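GTP cyclohydrolase 1 type 2 homolog (Escherichia coli, Escherichia coli O157:H7, PDB 1NMO) binds a pair of metal ions as a ring-shaped homohexamer of the NIF3 family and may take part in degrading radiation-damaged nucleotides. Local coordinates at residues 124-130 with 181-187; 136-142 with 163-167. All coordinates share one frame; numbering follows the deposited sequence.

Contact 1 of 2, residues 124-130 with 181-187; sequences IEPLVPW and SAARFGV
Phe185 reaches from the last turn of helix 179-185 into the corner between Ile124 and Trp130. Its ring receives the methylene of Ile124 on one face: CG1 of Ile124 sits 3.8 Å from the centroid of the Phe185 ring, 18° off the ring normal, a CH-pi contact. With CG1 of Ile124 placed beside its backbone N (chi1 -62°) and the chain extended beyond it, CD1 carries on to the root of the ring, 3.6 Å from CG of Phe185. The same methyl ends near the helix backbone, 3.9 Å from CA of Ala182, and more loosely approaches CG1 of Val187. The CG2 branch of Ile124 leaves on another course and meets CB of Phe185 at 3.9 Å. At its far end Phe185 comes over the five-membered ring of Trp130. CZ of Phe185 lies 3.3 Å from NE1 of Trp130, and the two ring planes meet at 41°, too inclined for a parallel stack and too shallow for an edge-to-face pair. Ser181 OG, one turn earlier in the helix, faces OE2 of Glu125 as its modelled hydrogen-bond donor, but the carboxylate sits too close to the serine for this bond to be more than doubtful. Gly186 leaves the helical conformation with positive phi, and Val187 then turns its side chain back toward the hairpin. On the other side of the contact, Glu125 to Val128 form a type I turn; Val128 N bonds Glu125 O and Ile124 N bonds Val128 O, both at 2.9 Å. Ile124 and Glu125 both face Val128, a classic beta bulge at the turn of the hairpin of strands 118-123 and 128-137, against which helix 179-185 packs.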
ATOM      1  N   ILE A 124      -8.647 -43.645   7.197  1.00 18.39           N
ATOM      2  CA  ILE A 124     -10.086 -43.652   7.132  1.00 18.03           C
ATOM      3  C   ILE A 124     -10.483 -44.223   5.750  1.00 19.70           C
ATOM      4  O   ILE A 124     -11.481 -44.928   5.604  1.00 21.02           O
ATOM      5  CB  ILE A 124     -10.590 -42.175   7.243  1.00 18.02           C
ATOM      6  CG1 ILE A 124     -10.194 -41.563   8.584  1.00 16.33           C
ATOM      7  CG2 ILE A 124     -12.081 -42.116   7.055  1.00 17.11           C
ATOM      8  CD1 ILE A 124     -10.767 -40.143   8.769  1.00 18.57           C
ATOM      9  N   GLU A 125      -9.703 -43.888   4.735  1.00 20.38           N
ATOM     10  CA  GLU A 125      -9.929 -44.310   3.355  1.00 21.08           C
ATOM     11  C   GLU A 125      -8.548 -44.239   2.724  1.00 22.17           C
ATOM     12  O   GLU A 125      -7.616 -43.623   3.267  1.00 23.83           O
ATOM     13  CB  GLU A 125     -10.751 -43.289   2.630  1.00 22.92           C
ATOM     14  CG  GLU A 125     -12.206 -43.456   2.825  1.00 24.97           C
ATOM     15  CD  GLU A 125     -12.962 -42.250   2.205  1.00 25.28           C
ATOM     16  OE1 GLU A 125     -12.578 -41.815   1.111  1.00 26.47           O
ATOM     17  OE2 GLU A 125     -13.944 -41.756   2.791  1.00 25.75           O
ATOM     18  N   PRO A 126      -8.385 -44.824   1.540  1.00 21.53           N
ATOM     19  CA  PRO A 126      -7.095 -44.813   0.865  1.00 21.16           C
ATOM     20  C   PRO A 126      -6.223 -43.500   0.898  1.00 22.00           C
ATOM     21  O   PRO A 126      -4.991 -43.497   1.296  1.00 25.22           O
ATOM     22  CB  PRO A 126      -7.494 -45.287  -0.563  1.00 22.21           C
ATOM     23  CG  PRO A 126      -8.478 -46.387  -0.275  1.00 19.83           C
ATOM     24  CD  PRO A 126      -9.383 -45.585   0.762  1.00 21.06           C
ATOM     25  N   LEU A 127      -6.765 -42.370   0.500  1.00 18.91           N
ATOM     26  CA  LEU A 127      -5.852 -41.229   0.562  1.00 17.55           C
ATOM     27  C   LEU A 127      -6.104 -40.311   1.748  1.00 17.54           C
ATOM     28  O   LEU A 127      -5.750 -39.105   1.685  1.00 15.61           O
ATOM     29  CB  LEU A 127      -6.051 -40.401  -0.694  1.00 18.60           C
ATOM     30  CG  LEU A 127      -5.679 -41.168  -1.981  1.00 19.16           C
ATOM     31  CD1 LEU A 127      -6.419 -40.532  -3.169  1.00 18.55           C
ATOM     32  CD2 LEU A 127      -4.104 -41.104  -2.185  1.00 17.36           C
ATOM     33  N   VAL A 128      -6.697 -40.873   2.818  1.00 16.17           N
ATOM     34  CA  VAL A 128      -7.079 -40.103   3.969  1.00 15.74           C
ATOM     35  C   VAL A 128      -6.663 -40.691   5.278  1.00 16.85           C
ATOM     36  O   VAL A 128      -7.439 -41.387   5.895  1.00 18.97           O
ATOM     37  CB  VAL A 128      -8.614 -39.972   4.017  1.00 15.09           C
ATOM     38  CG1 VAL A 128      -9.005 -38.928   4.994  1.00 14.98           C
ATOM     39  CG2 VAL A 128      -9.128 -39.585   2.683  1.00 14.10           C
ATOM     40  N   PRO A 129      -5.442 -40.412   5.751  1.00 16.79           N
ATOM     41  CA  PRO A 129      -4.964 -40.945   7.033  1.00 15.27           C
ATOM     42  C   PRO A 129      -5.548 -40.154   8.149  1.00 16.18           C
ATOM     43  O   PRO A 129      -6.114 -39.074   7.891  1.00 16.31           O
ATOM     44  CB  PRO A 129      -3.461 -40.750   6.948  1.00 15.32           C
ATOM     45  CG  PRO A 129      -3.361 -39.536   6.039  1.00 16.31           C
ATOM     46  CD  PRO A 129      -4.334 -39.882   4.951  1.00 15.97           C
ATOM     47  N   TRP A 130      -5.506 -40.696   9.376  1.00 15.11           N
ATOM     48  CA  TRP A 130      -5.976 -39.906  10.521  1.00 15.35           C
ATOM     49  C   TRP A 130      -4.973 -40.130  11.645  1.00 14.12           C
ATOM     50  O   TRP A 130      -4.162 -41.038  11.582  1.00 16.55           O
ATOM     51  CB  TRP A 130      -7.374 -40.316  11.019  1.00 15.09           C
ATOM     52  CG  TRP A 130      -7.430 -41.695  11.717  1.00 16.42           C
ATOM     53  CD1 TRP A 130      -7.719 -42.906  11.128  1.00 17.17           C
ATOM     54  CD2 TRP A 130      -7.231 -41.971  13.118  1.00 15.73           C
ATOM     55  NE1 TRP A 130      -7.709 -43.911  12.072  1.00 18.85           N
ATOM     56  CE2 TRP A 130      -7.425 -43.363  13.302  1.00 17.46           C
ATOM     57  CE3 TRP A 130      -6.914 -41.175  14.246  1.00 16.25           C
ATOM     58  CZ2 TRP A 130      -7.327 -43.984  14.569  1.00 16.92           C
ATOM     59  CZ3 TRP A 130      -6.817 -41.828  15.552  1.00 15.29           C
ATOM     60  CH2 TRP A 130      -7.029 -43.191  15.674  1.00 15.86           C
ATOM     61  N   SER A 181     -16.492 -37.638   4.736  1.00 17.97           N
ATOM     62  CA  SER A 181     -16.162 -38.932   5.213  1.00 18.89           C
ATOM     63  C   SER A 181     -15.270 -38.800   6.480  1.00 18.61           C
ATOM     64  O   SER A 181     -15.332 -39.663   7.354  1.00 19.21           O
ATOM     65  CB  SER A 181     -15.504 -39.725   4.098  1.00 17.59           C
ATOM     66  OG  SER A 181     -14.173 -39.915   4.457  1.00 20.53           O
ATOM     67  N   ALA A 182     -14.460 -37.750   6.624  1.00 16.43           N
ATOM     68  CA  ALA A 182     -13.664 -37.643   7.865  1.00 15.16           C
ATOM     69  C   ALA A 182     -14.579 -37.294   8.983  1.00 14.54           C
ATOM     70  O   ALA A 182     -14.395 -37.761  10.055  1.00 14.74           O
ATOM     71  CB  ALA A 182     -12.594 -36.587   7.760  1.00 11.71           C
ATOM     72  N   ALA A 183     -15.557 -36.419   8.779  1.00 16.91           N
ATOM     73  CA  ALA A 183     -16.480 -36.082   9.869  1.00 17.78           C
ATOM     74  C   ALA A 183     -17.211 -37.349  10.448  1.00 18.88           C
ATOM     75  O   ALA A 183     -17.411 -37.516  11.663  1.00 18.63           O
ATOM     76  CB  ALA A 183     -17.535 -35.055   9.353  1.00 18.00           C
ATOM     77  N   ARG A 184     -17.684 -38.196   9.545  1.00 20.15           N
ATOM     78  CA  ARG A 184     -18.372 -39.413   9.910  1.00 21.23           C
ATOM     79  C   ARG A 184     -17.401 -40.213  10.786  1.00 21.27           C
ATOM     80  O   ARG A 184     -17.758 -40.629  11.868  1.00 21.58           O
ATOM     81  CB  ARG A 184     -18.689 -40.195   8.644  1.00 23.51           C
ATOM     82  CG  ARG A 184     -20.049 -40.852   8.587  1.00 26.58           C
ATOM     83  CD  ARG A 184     -20.802 -40.218   7.460  1.00 30.69           C
ATOM     84  NE  ARG A 184     -20.113 -40.463   6.174  1.00 34.78           N
ATOM     85  CZ  ARG A 184     -20.036 -39.574   5.167  1.00 35.44           C
ATOM     86  NH1 ARG A 184     -20.606 -38.358   5.320  1.00 36.50           N
ATOM     87  NH2 ARG A 184     -19.429 -39.896   3.999  1.00 34.22           N
ATOM     88  N   PHE A 185     -16.159 -40.385  10.344  1.00 20.68           N
ATOM     89  CA  PHE A 185     -15.173 -41.135  11.114  1.00 19.97           C
ATOM     90  C   PHE A 185     -15.017 -40.595  12.533  1.00 21.51           C
ATOM     91  O   PHE A 185     -14.966 -41.379  13.505  1.00 21.74           O
ATOM     92  CB  PHE A 185     -13.840 -41.114  10.392  1.00 19.22           C
ATOM     93  CG  PHE A 185     -12.806 -41.971  11.039  1.00 18.77           C
ATOM     94  CD1 PHE A 185     -12.775 -43.343  10.792  1.00 20.02           C
ATOM     95  CD2 PHE A 185     -11.939 -41.422  11.952  1.00 18.48           C
ATOM     96  CE1 PHE A 185     -11.884 -44.171  11.471  1.00 21.47           C
ATOM     97  CE2 PHE A 185     -11.046 -42.203  12.641  1.00 21.78           C
ATOM     98  CZ  PHE A 185     -11.009 -43.595  12.411  1.00 21.31           C
ATOM     99  N   GLY A 186     -14.976 -39.260  12.657  1.00 21.55           N
ATOM    100  CA  GLY A 186     -14.855 -38.580  13.943  1.00 20.34           C
ATOM    101  C   GLY A 186     -13.490 -37.933  14.100  1.00 22.48           C
ATOM    102  O   GLY A 186     -12.488 -38.572  14.490  1.00 24.32           O
ATOM    103  N   VAL A 187     -13.378 -36.659  13.775  1.00 20.76           N
ATOM    104  CA  VAL A 187     -12.085 -36.027  13.990  1.00 18.72           C
ATOM    105  C   VAL A 187     -12.382 -34.633  14.536  1.00 19.67           C
ATOM    106  O   VAL A 187     -13.522 -34.212  14.486  1.00 19.95           O
ATOM    107  CB  VAL A 187     -11.331 -35.903  12.672  1.00 16.50           C
ATOM    108  CG1 VAL A 187     -10.988 -37.306  12.136  1.00 15.37           C
ATOM    109  CG2 VAL A 187     -12.250 -35.108  11.625  1.00 14.89           C
TER

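Contact 2 of 2, residues 136-142 with 163-167; sequences PVPGLEL and EVVQR
Val165 N donates to Val137 O at 2.6 Å, a short and nearly straight bond with an N-H...O angle of 165°, although the donor stands tilted 34° from the carbonyl plane. The return bond, from Val137 N to Val165 O, is weak at 3.3 Å. Together they make Val137 and Val165 an antiparallel hydrogen-bonded pair. Val165 O is also approached by the CA-H of Pro136, with CA 3.2 Å from that oxygen. Beside this pair, CB of Pro136 touches CG1 of Val164 at 3.7 Å, while the proline ring lies alongside Gln166, both side chains pointing the same way. Pro138, in the N-cap position of the next helix, brings CB to 3.2 Å from O of Glu163, where the backbones are still close, CA of Pro138 lying 4.0 Å from CA of Val164. On the sheet face that carries Val137 and Val165, CG1 of Val165, anti to its backbone N (chi1 167°), meets CD2 of Leu142 at 3.9 Å; the two side chains cross at about a right angle. The contact thus joins the end of strand 128-137 and the first turn of helix 139-150 to the start of strand 165-170. Tyr211 of strand 209-212 adds packing against Leu142 and a hydrogen bond to Gly139 O, and Leu140 packs on Arg224 of a neighbouring subunit.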
ATOM      1  N   PRO A 136      -1.863 -31.384  21.379  1.00 25.40           N
ATOM      2  CA  PRO A 136      -3.180 -30.780  21.048  1.00 23.32           C
ATOM      3  C   PRO A 136      -3.148 -29.338  21.360  1.00 23.54           C
ATOM      4  O   PRO A 136      -2.484 -29.014  22.301  1.00 24.59           O
ATOM      5  CB  PRO A 136      -4.161 -31.513  21.945  1.00 22.36           C
ATOM      6  CG  PRO A 136      -3.422 -32.847  22.321  1.00 22.98           C
ATOM      7  CD  PRO A 136      -1.981 -32.320  22.521  1.00 24.07           C
ATOM      8  N   VAL A 137      -3.825 -28.494  20.551  1.00 22.52           N
ATOM      9  CA  VAL A 137      -3.956 -27.057  20.733  1.00 21.26           C
ATOM     10  C   VAL A 137      -5.313 -26.567  20.159  1.00 21.82           C
ATOM     11  O   VAL A 137      -6.002 -27.316  19.488  1.00 22.23           O
ATOM     12  CB  VAL A 137      -2.836 -26.332  20.047  1.00 22.49           C
ATOM     13  CG1 VAL A 137      -1.566 -26.975  20.460  1.00 21.21           C
ATOM     14  CG2 VAL A 137      -3.027 -26.359  18.516  1.00 21.95           C
ATOM     15  N   PRO A 138      -5.747 -25.322  20.482  1.00 21.97           N
ATOM     16  CA  PRO A 138      -7.041 -24.892  19.914  1.00 21.16           C
ATOM     17  C   PRO A 138      -6.876 -24.598  18.405  1.00 22.07           C
ATOM     18  O   PRO A 138      -5.754 -24.497  17.887  1.00 22.10           O
ATOM     19  CB  PRO A 138      -7.368 -23.624  20.704  1.00 21.35           C
ATOM     20  CG  PRO A 138      -6.525 -23.776  22.006  1.00 20.85           C
ATOM     21  CD  PRO A 138      -5.227 -24.323  21.447  1.00 19.26           C
ATOM     22  N   GLY A 139      -7.991 -24.403  17.698  1.00 21.52           N
ATOM     23  CA  GLY A 139      -7.919 -24.187  16.269  1.00 19.45           C
ATOM     24  C   GLY A 139      -7.112 -23.033  15.753  1.00 19.37           C
ATOM     25  O   GLY A 139      -6.475 -23.166  14.710  1.00 17.93           O
ATOM     26  N   LEU A 140      -7.116 -21.900  16.460  1.00 19.54           N
ATOM     27  CA  LEU A 140      -6.392 -20.702  15.998  1.00 20.29           C
ATOM     28  C   LEU A 140      -4.898 -20.988  16.026  1.00 19.98           C
ATOM     29  O   LEU A 140      -4.123 -20.704  15.078  1.00 21.01           O
ATOM     30  CB  LEU A 140      -6.750 -19.532  16.912  1.00 21.33           C
ATOM     31  CG  LEU A 140      -5.731 -18.376  17.036  1.00 23.54           C
ATOM     32  CD1 LEU A 140      -5.687 -17.643  15.694  1.00 22.20           C
ATOM     33  CD2 LEU A 140      -6.170 -17.339  18.168  1.00 24.87           C
ATOM     34  N   GLU A 141      -4.501 -21.595  17.125  1.00 19.90           N
ATOM     35  CA  GLU A 141      -3.104 -21.997  17.331  1.00 20.92           C
ATOM     36  C   GLU A 141      -2.688 -23.002  16.249  1.00 18.60           C
ATOM     37  O   GLU A 141      -1.553 -22.953  15.734  1.00 20.18           O
ATOM     38  CB  GLU A 141      -2.968 -22.658  18.707  1.00 22.20           C
ATOM     39  CG  GLU A 141      -1.725 -22.166  19.431  1.00 28.35           C
ATOM     40  CD  GLU A 141      -1.490 -22.885  20.783  1.00 30.51           C
ATOM     41  OE1 GLU A 141      -2.403 -22.789  21.681  1.00 29.17           O
ATOM     42  OE2 GLU A 141      -0.385 -23.517  20.924  1.00 30.83           O
ATOM     43  N   LEU A 142      -3.575 -23.916  15.897  1.00 16.56           N
ATOM     44  CA  LEU A 142      -3.200 -24.873  14.870  1.00 17.54           C
ATOM     45  C   LEU A 142      -2.983 -24.092  13.560  1.00 17.13           C
ATOM     46  O   LEU A 142      -2.106 -24.404  12.785  1.00 18.50           O
ATOM     47  CB  LEU A 142      -4.297 -25.944  14.690  1.00 15.51           C
ATOM     48  CG  LEU A 142      -3.896 -27.018  13.672  1.00 16.53           C
ATOM     49  CD1 LEU A 142      -2.498 -27.503  14.020  1.00 16.47           C
ATOM     50  CD2 LEU A 142      -4.895 -28.198  13.682  1.00 16.98           C
ATOM     51  N   GLU A 163     -12.828 -27.042  21.256  1.00 21.33           N
ATOM     52  CA  GLU A 163     -12.019 -25.929  21.794  1.00 22.18           C
ATOM     53  C   GLU A 163     -10.549 -26.287  21.742  1.00 21.74           C
ATOM     54  O   GLU A 163      -9.672 -25.457  21.872  1.00 21.98           O
ATOM     55  CB  GLU A 163     -12.432 -25.588  23.241  1.00 24.95           C
ATOM     56  CG  GLU A 163     -12.717 -26.765  24.187  1.00 28.58           C
ATOM     57  CD  GLU A 163     -12.782 -26.311  25.696  1.00 32.13           C
ATOM     58  OE1 GLU A 163     -11.677 -26.283  26.347  1.00 32.16           O
ATOM     59  OE2 GLU A 163     -13.920 -25.962  26.213  1.00 33.08           O
ATOM     60  N   VAL A 164     -10.296 -27.571  21.583  1.00 21.78           N
ATOM     61  CA  VAL A 164      -8.935 -28.067  21.449  1.00 20.42           C
ATOM     62  C   VAL A 164      -8.952 -29.069  20.312  1.00 18.82           C
ATOM     63  O   VAL A 164      -9.936 -29.807  20.134  1.00 19.20           O
ATOM     64  CB  VAL A 164      -8.468 -28.745  22.742  1.00 21.90           C
ATOM     65  CG1 VAL A 164      -7.015 -29.256  22.571  1.00 20.94           C
ATOM     66  CG2 VAL A 164      -8.501 -27.692  23.886  1.00 22.13           C
ATOM     67  N   VAL A 165      -7.902 -29.079  19.518  1.00 17.27           N
ATOM     68  CA  VAL A 165      -7.836 -30.035  18.427  1.00 16.83           C
ATOM     69  C   VAL A 165      -6.851 -31.125  18.814  1.00 17.50           C
ATOM     70  O   VAL A 165      -5.657 -30.868  19.085  1.00 18.03           O
ATOM     71  CB  VAL A 165      -7.292 -29.401  17.146  1.00 15.28           C
ATOM     72  CG1 VAL A 165      -6.945 -30.488  16.124  1.00 13.02           C
ATOM     73  CG2 VAL A 165      -8.291 -28.488  16.582  1.00 13.48           C
ATOM     74  N   GLN A 166      -7.323 -32.354  18.798  1.00 18.18           N
ATOM     75  CA  GLN A 166      -6.417 -33.467  19.113  1.00 18.43           C
ATOM     76  C   GLN A 166      -6.338 -34.464  17.942  1.00 16.75           C
ATOM     77  O   GLN A 166      -5.271 -34.738  17.445  1.00 18.52           O
ATOM     78  CB  GLN A 166      -6.890 -34.219  20.414  1.00 19.00           C
ATOM     79  CG  GLN A 166      -6.192 -35.586  20.545  1.00 21.37           C
ATOM     80  CD  GLN A 166      -5.929 -35.978  21.984  1.00 23.41           C
ATOM     81  OE1 GLN A 166      -4.938 -36.676  22.294  1.00 25.60           O
ATOM     82  NE2 GLN A 166      -6.795 -35.546  22.867  1.00 21.58           N
ATOM     83  N   ARG A 167      -7.492 -34.987  17.527  1.00 16.53           N
ATOM     84  CA  ARG A 167      -7.591 -35.992  16.462  1.00 17.24           C
ATOM     85  C   ARG A 167      -7.820 -35.264  15.165  1.00 16.10           C
ATOM     86  O   ARG A 167      -8.686 -34.401  15.066  1.00 19.05           O
ATOM     87  CB  ARG A 167      -8.747 -36.983  16.810  1.00 16.77           C
ATOM     88  CG  ARG A 167      -9.100 -38.002  15.740  1.00 18.79           C
ATOM     89  CD  ARG A 167     -10.189 -38.986  16.314  1.00 22.29           C
ATOM     90  NE  ARG A 167      -9.543 -39.712  17.409  1.00 23.77           N
ATOM     91  CZ  ARG A 167      -9.618 -41.026  17.587  1.00 24.71           C
ATOM     92  NH1 ARG A 167     -10.349 -41.763  16.743  1.00 24.87           N
ATOM     93  NH2 ARG A 167      -8.867 -41.607  18.553  1.00 24.74           N
TER

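How the contacts relate
From the N terminus, the chain passes through 124-130, runs along strand 128-137 to 136-142, and crosses helix 139-150 and strand 155-157 before returning at 163-167, where contact 2 closes the inner loop. Strand 165-170 then leads to helix 179-185, and segment 181-187 closes the outer loop at contact 1, which encloses contact 2. Their centres lie about 18 Å apart, toward opposite ends of strand 128-137, which contributes to both. Contact 2 pairs that strand with its sheet neighbour 165-170; contact 1 sets the following helix against its beginning. Arg167 connects them, its guanidinium packing on Trp130 and its CD on Gly186 O.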